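Long-range contacts in phosphogluconate dehydrogenase NAD-binding putative C-terminal domain-containing protein (Sinorhizobium meliloti, PDB 4EZB), which is of unknown function but probably acts as an oxidoreductase, with a Rossmann-type N-terminal domain followed by a helical domain: residues Ala83-Ala88 with Pro109-Glu114; Glu144-Ala149 with Gly189-Leu194; Thr249-Ala254 with Leu296-Gly301. All blocks are in the same frame, centred on the assembly; numbering follows the deposited sequence.

Contact 1 of 3, residues Ala83-Ala88 with Pro109-Glu114; sequences AGIACA and PHLSDE
A86 and L111 bring the two backbones together, their CA atoms 5.1 Å apart, where the last residues, A83-I85, of a 3-10 turn meet an irregular loop. CA of A86 lies 3.3 Å from the carbonyl O of H110, a CA-H...O contact with an angle of 133° at the hydrogen. Between the backbones, a water that accepts from N of S112 lies within hydrogen-bonding distance of O of I85 and O of A88. Among the side chains, H110 covers the most ground. Its imidazole lies flat against A83, whose CB sits over one face, 3.7 Å from the ring centroid and shifted toward the CD2-NE2 rim; with CG anti to the carbonyl carbon (chi1 -58°), the ring is carried back over the 3-10 turn. CG1 of I85 lies 3.9 Å from CB of H110, the side chains crossing at about a right angle. Beyond it, CD1 of I85 presses on CD1 of L111 at 3.4 Å, closer than ordinary methyl contact. Past the junction, S112 OG accepts from N of E114, an ST turn. The contact joins the loop between strands 77-79 and 90-93 to the loop between helix 100-107 and strand 116-119; I85 also packs on A28 of strand 26-30, while ND1 of H110 makes a weak hydrogen bond to O of S106, near the end of helix 100-107.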
loop_
_atom_site.group_PDB
_atom_site.type_symbol
_atom_site.label_atom_id
_atom_site.label_comp_id
_atom_site.label_asym_id
_atom_site.label_seq_id
_atom_site.Cartn_x
_atom_site.Cartn_y
_atom_site.Cartn_z
ATOM N N ALA A 83 12.639 12.745 -43.584
ATOM C CA ALA A 83 12.206 14.016 -44.170
ATOM C C ALA A 83 10.854 13.943 -44.859
ATOM O O ALA A 83 10.256 14.975 -45.171
ATOM C CB ALA A 83 13.258 14.564 -45.112
ATOM N N GLY A 84 10.360 12.728 -45.073
ATOM C CA GLY A 84 9.009 12.536 -45.600
ATOM C C GLY A 84 7.894 12.864 -44.612
ATOM O O GLY A 84 6.718 12.697 -44.922
ATOM N N ILE A 85 8.246 13.322 -43.417
ATOM C CA ILE A 85 7.232 13.677 -42.427
ATOM C C ILE A 85 6.835 15.139 -42.572
ATOM O O ILE A 85 5.914 15.599 -41.901
ATOM C CB ILE A 85 7.682 13.419 -40.962
ATOM C CG1 ILE A 85 8.865 14.327 -40.587
ATOM C CG2 ILE A 85 7.891 11.920 -40.703
ATOM C CD1 ILE A 85 9.485 14.045 -39.234
ATOM N N ALA A 86 7.534 15.867 -43.434
ATOM C CA ALA A 86 7.228 17.266 -43.668
ATOM C C ALA A 86 5.773 17.458 -44.099
ATOM O O ALA A 86 5.217 18.545 -43.952
ATOM C CB ALA A 86 8.186 17.857 -44.695
ATOM N N CYS A 87 5.158 16.389 -44.601
ATOM C CA CYS A 87 3.783 16.432 -45.112
ATOM C C CYS A 87 2.732 16.267 -44.021
ATOM O O CYS A 87 1.559 16.586 -44.238
ATOM C CB CYS A 87 3.568 15.327 -46.153
ATOM S SG CYS A 87 4.736 15.308 -47.537
ATOM N N ALA A 88 3.148 15.750 -42.864
ATOM C CA ALA A 88 2.226 15.370 -41.794
ATOM C C ALA A 88 1.757 16.562 -40.969
ATOM O O ALA A 88 2.506 17.520 -40.773
ATOM C CB ALA A 88 2.867 14.325 -40.898
ATOM N N PRO A 109 14.077 18.924 -37.546
ATOM C CA PRO A 109 14.238 19.861 -38.672
ATOM C C PRO A 109 13.175 19.710 -39.735
ATOM O O PRO A 109 12.994 20.624 -40.524
ATOM C CB PRO A 109 15.602 19.482 -39.272
ATOM C CG PRO A 109 16.255 18.582 -38.258
ATOM C CD PRO A 109 15.119 17.880 -37.580
ATOM N N HIS A 110 12.455 18.599 -39.756
ATOM C CA HIS A 110 11.573 18.328 -40.891
ATOM C C HIS A 110 10.121 18.683 -40.678
ATOM O O HIS A 110 9.347 18.746 -41.632
ATOM C CB HIS A 110 11.715 16.881 -41.360
ATOM C CG HIS A 110 13.110 16.543 -41.751
ATOM N ND1 HIS A 110 13.879 15.639 -41.052
ATOM C CD2 HIS A 110 13.904 17.048 -42.721
ATOM C CE1 HIS A 110 15.076 15.568 -41.603
ATOM N NE2 HIS A 110 15.116 16.414 -42.616
ATOM N N LEU A 111 9.760 18.923 -39.429
ATOM C CA LEU A 111 8.399 19.296 -39.101
ATOM C C LEU A 111 8.102 20.686 -39.613
ATOM O O LEU A 111 8.935 21.586 -39.506
ATOM C CB LEU A 111 8.181 19.229 -37.577
ATOM C CG LEU A 111 7.793 17.897 -36.917
ATOM C CD1 LEU A 111 8.733 16.796 -37.328
ATOM C CD2 LEU A 111 7.853 18.022 -35.409
ATOM N N SER A 112 6.912 20.850 -40.177
ATOM C CA SER A 112 6.362 22.166 -40.458
ATOM C C SER A 112 6.002 22.862 -39.156
ATOM O O SER A 112 5.797 22.204 -38.131
ATOM C CB SER A 112 5.100 22.032 -41.295
ATOM O OG SER A 112 4.171 23.036 -40.917
ATOM N N ASP A 113 5.877 24.185 -39.196
ATOM C CA ASP A 113 5.556 24.927 -37.977
ATOM C C ASP A 113 4.106 24.796 -37.485
ATOM O O ASP A 113 3.781 25.252 -36.391
ATOM C CB ASP A 113 5.996 26.400 -38.061
ATOM C CG ASP A 113 5.293 27.165 -39.161
ATOM O OD1 ASP A 113 5.256 26.673 -40.312
ATOM O OD2 ASP A 113 4.799 28.278 -38.874
ATOM N N GLU A 114 3.237 24.171 -38.270
ATOM C CA GLU A 114 1.908 23.854 -37.754
ATOM C C GLU A 114 1.843 22.437 -37.161
ATOM O O GLU A 114 0.935 22.119 -36.384
ATOM C CB GLU A 114 0.834 24.078 -38.827
ATOM C CG GLU A 114 0.260 25.492 -38.806
ATOM C CD GLU A 114 -0.163 26.023 -40.172
ATOM O OE1 GLU A 114 0.403 25.589 -41.203
ATOM O OE2 GLU A 114 -1.056 26.900 -40.212
HETATM O O HOH W 1 5.303 18.373 -40.589
#

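Contact 2 of 3, residues Glu144-Ala149 with Gly189-Leu194; sequences EGAVMA and GQASSL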
loop_
_atom_site.group_PDB
_atom_site.type_symbol
_atom_site.label_atom_id
_atom_site.label_comp_id
_atom_site.label_asym_id
_atom_site.label_seq_id
_atom_site.Cartn_x
_atom_site.Cartn_y
_atom_site.Cartn_z
ATOM N N GLU A 144 3.115 15.593 -25.378
ATOM C CA GLU A 144 3.569 14.351 -24.774
ATOM C C GLU A 144 2.407 13.384 -24.590
ATOM O O GLU A 144 1.404 13.749 -23.995
ATOM C CB GLU A 144 4.214 14.667 -23.429
ATOM C CG GLU A 144 4.505 13.392 -22.653
ATOM C CD GLU A 144 3.993 13.433 -21.242
ATOM O OE1 GLU A 144 4.374 12.538 -20.478
ATOM O OE2 GLU A 144 3.234 14.349 -20.892
ATOM N N GLY A 145 2.532 12.155 -25.085
ATOM C CA GLY A 145 1.490 11.154 -24.847
ATOM C C GLY A 145 1.948 9.968 -24.019
ATOM O O GLY A 145 3.160 9.679 -23.899
ATOM N N ALA A 146 0.978 9.259 -23.455
ATOM C CA ALA A 146 1.264 8.045 -22.714
ATOM C C ALA A 146 0.153 7.043 -22.965
ATOM O O ALA A 146 -1.030 7.326 -22.744
ATOM C CB ALA A 146 1.423 8.341 -21.234
ATOM N N VAL A 147 0.546 5.879 -23.450
ATOM C CA VAL A 147 -0.396 4.851 -23.867
ATOM C C VAL A 147 -0.758 4.057 -22.629
ATOM O O VAL A 147 0.129 3.639 -21.897
ATOM C CB VAL A 147 0.212 3.979 -24.952
ATOM C CG1 VAL A 147 -0.814 2.971 -25.477
ATOM C CG2 VAL A 147 0.749 4.879 -26.071
HETATM N N MSE A 148 -2.062 3.895 -22.383
HETATM C CA MSE A 148 -2.543 3.422 -21.072
HETATM C C MSE A 148 -2.865 1.952 -21.012
HETATM O O MSE A 148 -3.169 1.418 -19.941
HETATM C CB MSE A 148 -3.809 4.176 -20.642
HETATM C CG MSE A 148 -3.556 5.661 -20.401
HETATM SE SE MSE A 148 -2.038 5.913 -19.155
HETATM C CE MSE A 148 -2.799 4.942 -17.608
ATOM N N ALA A 149 -2.828 1.290 -22.156
ATOM C CA ALA A 149 -3.097 -0.138 -22.224
ATOM C C ALA A 149 -2.262 -0.727 -23.343
ATOM O O ALA A 149 -1.722 0.009 -24.169
ATOM C CB ALA A 149 -4.582 -0.379 -22.490
ATOM N N GLY A 189 5.002 16.172 -19.893
ATOM C CA GLY A 189 5.465 15.488 -18.704
ATOM C C GLY A 189 4.266 15.026 -17.875
ATOM O O GLY A 189 4.329 13.984 -17.205
ATOM N N GLN A 190 3.156 15.763 -17.929
ATOM C CA GLN A 190 2.023 15.366 -17.074
ATOM C C GLN A 190 1.389 14.017 -17.391
ATOM O O GLN A 190 0.886 13.365 -16.468
ATOM C CB GLN A 190 0.946 16.434 -17.006
ATOM C CG GLN A 190 1.403 17.703 -16.306
ATOM C CD GLN A 190 0.304 18.738 -16.280
ATOM O OE1 GLN A 190 -0.047 19.326 -17.318
ATOM N NE2 GLN A 190 -0.261 18.967 -15.092
ATOM N N ALA A 191 1.404 13.609 -18.669
ATOM C CA ALA A 191 0.736 12.387 -19.098
ATOM C C ALA A 191 1.514 11.156 -18.631
ATOM O O ALA A 191 0.919 10.192 -18.154
ATOM C CB ALA A 191 0.550 12.359 -20.617
ATOM N N SER A 192 2.840 11.179 -18.786
ATOM C CA SER A 192 3.630 10.050 -18.330
ATOM C C SER A 192 3.731 10.053 -16.808
ATOM O O SER A 192 3.770 8.985 -16.193
ATOM C CB SER A 192 5.006 10.013 -18.988
ATOM O OG SER A 192 5.791 11.130 -18.603
ATOM N N SER A 193 3.726 11.241 -16.201
ATOM C CA SER A 193 3.694 11.339 -14.752
ATOM C C SER A 193 2.452 10.672 -14.198
ATOM O O SER A 193 2.537 9.858 -13.303
ATOM C CB SER A 193 3.754 12.784 -14.306
ATOM O OG SER A 193 5.093 13.234 -14.459
ATOM N N LEU A 194 1.310 11.002 -14.770
ATOM C CA LEU A 194 0.040 10.424 -14.382
ATOM C C LEU A 194 0.003 8.879 -14.536
ATOM O O LEU A 194 -0.445 8.174 -13.632
ATOM C CB LEU A 194 -1.065 11.083 -15.204
ATOM C CG LEU A 194 -2.514 10.762 -14.909
ATOM C CD1 LEU A 194 -2.720 10.779 -13.418
ATOM C CD2 LEU A 194 -3.397 11.819 -15.541
#
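E144 points its carboxylate into the first turn of the helix that starts at Q190, and both oxygens are used. CG stands anti to the backbone N (chi1 171°) and the chain then bends at chi2, which swings the acid from the strand to the helix start. OE1 takes two bonds from S192: its N at 2.7 Å approaches from above the carboxylate plane, 35° out of it, and its OG, also at 2.7 Å, comes nearly along the C-O axis. OG of S192 lies between its own N and carbonyl carbon, which lets hydroxyl and amide converge on OE1. OE2 receives N of A191 at 3.0 Å from its syn side, tilted out of the carboxylate plane, and, more weakly, N of G189 at 2.7 Å. N of Q190 is near OE2 too, but badly angled for a bond. Beside this grip, CB of A191 lies 3.4 Å from OE2 and faces CB of A146, 4.2 Å away, so two small methyls let the strand and helix segments approach to 6.8 Å between axes, running 26° from parallel. G189 occupies the N-cap position with a positive phi, where a CB would jam against the preceding carbonyl. A glutamine in place of E144, without the charge and with an NH2 instead of one oxygen, would probably leave some of these N-H donors without an acceptor. A buried carboxylate at the start of helix 190-218 gathers the amides that the helix itself leaves unbonded, and the helix dipole is likely to stabilise its charge; the acid thus pins strand 141-147 to the start of helix 190-218.

Contact 3 of 3, residues Thr249-Ala254 with Leu296-Gly301; sequences TFEHGA and LSVNDG
E251 and V298 mark the nearest backbone approach, CA to CA 6.5 Å, between a stretch of helix 238-268 and a loop carrying a type I beta turn from S297 to D300. The phenyl ring of F250 does most of the touching. Its CG is anti to the backbone N (chi1 176°), which sends the ring out from the helix toward the peptide links of the loop: CZ comes within 3.2 Å of O of L296, and CE2 within 3.3 Å of N of V298, both meeting the ring obliquely. CB of L296 sits off-centre above the ring, 4.2 Å from its centroid, in a CH-pi contact. V298 crosses the F250 side chain at about a right angle, its CG1 3.5 Å from CD2 of F250, and the same methyl rests 3.6 Å from CG of E251, wedged between two successive helix residues. Inside the loop, O of S297 accepts N of D300 and OG of S297 accepts N of N299, an ST turn. This surface patch ties helix 238-268 to the connection from helix 275-291 to helix 301-312; L296 packs further on M291 of helix 275-291 and on F305 and V308 of helix 301-312.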
loop_
_atom_site.group_PDB
_atom_site.type_symbol
_atom_site.label_atom_id
_atom_site.label_comp_id
_atom_site.label_asym_id
_atom_site.label_seq_id
_atom_site.Cartn_x
_atom_site.Cartn_y
_atom_site.Cartn_z
ATOM N N THR A 249 0.498 -10.792 -10.071
ATOM C CA THR A 249 1.902 -11.049 -9.686
ATOM C C THR A 249 2.394 -12.386 -10.256
ATOM O O THR A 249 3.528 -12.481 -10.734
ATOM C CB THR A 249 2.110 -11.085 -8.161
ATOM O OG1 THR A 249 1.417 -9.993 -7.550
ATOM C CG2 THR A 249 3.609 -11.005 -7.795
ATOM N N PHE A 250 1.540 -13.409 -10.209
ATOM C CA PHE A 250 1.886 -14.722 -10.745
ATOM C C PHE A 250 2.204 -14.616 -12.245
ATOM O O PHE A 250 3.328 -14.892 -12.673
ATOM C CB PHE A 250 0.752 -15.738 -10.486
ATOM C CG PHE A 250 0.993 -17.105 -11.087
ATOM C CD1 PHE A 250 2.155 -17.824 -10.801
ATOM C CD2 PHE A 250 0.048 -17.686 -11.920
ATOM C CE1 PHE A 250 2.378 -19.078 -11.348
ATOM C CE2 PHE A 250 0.268 -18.945 -12.473
ATOM C CZ PHE A 250 1.432 -19.639 -12.184
ATOM N N GLU A 251 1.213 -14.168 -13.013
ATOM C CA GLU A 251 1.295 -14.128 -14.464
ATOM C C GLU A 251 2.286 -13.076 -14.977
ATOM O O GLU A 251 3.249 -13.418 -15.645
ATOM C CB GLU A 251 -0.096 -13.928 -15.066
ATOM C CG GLU A 251 -0.294 -14.669 -16.376
ATOM C CD GLU A 251 -1.567 -14.270 -17.106
ATOM O OE1 GLU A 251 -2.327 -13.419 -16.587
ATOM O OE2 GLU A 251 -1.804 -14.807 -18.212
ATOM N N HIS A 252 2.069 -11.808 -14.643
ATOM C CA HIS A 252 2.830 -10.711 -15.267
ATOM C C HIS A 252 3.840 -10.064 -14.333
ATOM O O HIS A 252 4.214 -8.913 -14.538
ATOM C CB HIS A 252 1.888 -9.616 -15.798
ATOM C CG HIS A 252 0.721 -10.133 -16.585
ATOM N ND1 HIS A 252 -0.579 -10.049 -16.128
ATOM C CD2 HIS A 252 0.655 -10.739 -17.795
ATOM C CE1 HIS A 252 -1.394 -10.581 -17.020
ATOM N NE2 HIS A 252 -0.671 -11.009 -18.040
ATOM N N GLY A 253 4.285 -10.787 -13.311
ATOM C CA GLY A 253 5.140 -10.185 -12.282
ATOM C C GLY A 253 6.370 -9.484 -12.831
ATOM O O GLY A 253 6.774 -8.428 -12.325
ATOM N N ALA A 254 6.961 -10.078 -13.867
ATOM C CA ALA A 254 8.158 -9.530 -14.501
ATOM C C ALA A 254 7.896 -8.111 -15.034
ATOM O O ALA A 254 8.562 -7.158 -14.611
ATOM C CB ALA A 254 8.655 -10.453 -15.606
ATOM N N LEU A 296 1.373 -23.765 -9.580
ATOM C CA LEU A 296 0.275 -22.815 -9.410
ATOM C C LEU A 296 -0.334 -22.480 -10.752
ATOM O O LEU A 296 0.324 -22.618 -11.780
ATOM C CB LEU A 296 0.797 -21.518 -8.802
ATOM C CG LEU A 296 1.265 -21.556 -7.350
ATOM C CD1 LEU A 296 1.999 -20.261 -7.024
ATOM C CD2 LEU A 296 0.062 -21.769 -6.436
ATOM N N SER A 297 -1.577 -22.005 -10.724
ATOM C CA SER A 297 -2.317 -21.569 -11.909
ATOM C C SER A 297 -2.890 -20.162 -11.644
ATOM O O SER A 297 -3.229 -19.853 -10.493
ATOM C CB SER A 297 -3.433 -22.583 -12.192
ATOM O OG SER A 297 -4.485 -22.033 -12.966
ATOM N N VAL A 298 -3.002 -19.319 -12.681
ATOM C CA VAL A 298 -3.535 -17.941 -12.520
ATOM C C VAL A 298 -4.940 -17.954 -11.902
ATOM O O VAL A 298 -5.404 -16.966 -11.329
ATOM C CB VAL A 298 -3.549 -17.127 -13.846
ATOM C CG1 VAL A 298 -2.182 -17.137 -14.521
ATOM C CG2 VAL A 298 -4.607 -17.648 -14.809
ATOM N N ASN A 299 -5.583 -19.109 -12.019
ATOM C CA ASN A 299 -6.924 -19.361 -11.544
ATOM C C ASN A 299 -6.994 -19.698 -10.043
ATOM O O ASN A 299 -8.088 -19.805 -9.483
ATOM C CB ASN A 299 -7.484 -20.539 -12.355
ATOM C CG ASN A 299 -8.993 -20.554 -12.406
ATOM O OD1 ASN A 299 -9.642 -19.561 -12.072
ATOM N ND2 ASN A 299 -9.564 -21.681 -12.834
ATOM N N ASP A 300 -5.837 -19.850 -9.395
ATOM C CA ASP A 300 -5.755 -20.480 -8.063
ATOM C C ASP A 300 -6.176 -19.658 -6.825
ATOM O O ASP A 300 -6.436 -20.239 -5.748
ATOM C CB ASP A 300 -4.357 -21.071 -7.835
ATOM C CG ASP A 300 -4.197 -22.444 -8.457
ATOM O OD1 ASP A 300 -5.190 -23.195 -8.506
ATOM O OD2 ASP A 300 -3.075 -22.779 -8.892
ATOM N N GLY A 301 -6.237 -18.333 -6.966
ATOM C CA GLY A 301 -6.628 -17.451 -5.858
ATOM C C GLY A 301 -5.584 -17.329 -4.758
ATOM O O GLY A 301 -4.542 -18.010 -4.798
#

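Contact 2 is the buried one, its centre about 7 Å from that of the chain, whereas contact 1 (partly buried) and contact 3 (at the surface) lie on opposite sides of the chain's centre, their own centres about 46 Å apart. Contacts 1 and 2 both involve the mixed sheet: contact 1 joins loops that lead into two of its strands, contact 2 ties a strand to the long helix beyond it. Contact 3 lies in the helical part, joining a helix to the loop between two others. Chemistry follows place: charge and direct hydrogen bonds in the core, a ring face, methyls and a bridging water at 83-88/109-114, and a phenyl ring against backbone and aliphatic groups at 249-254/296-301.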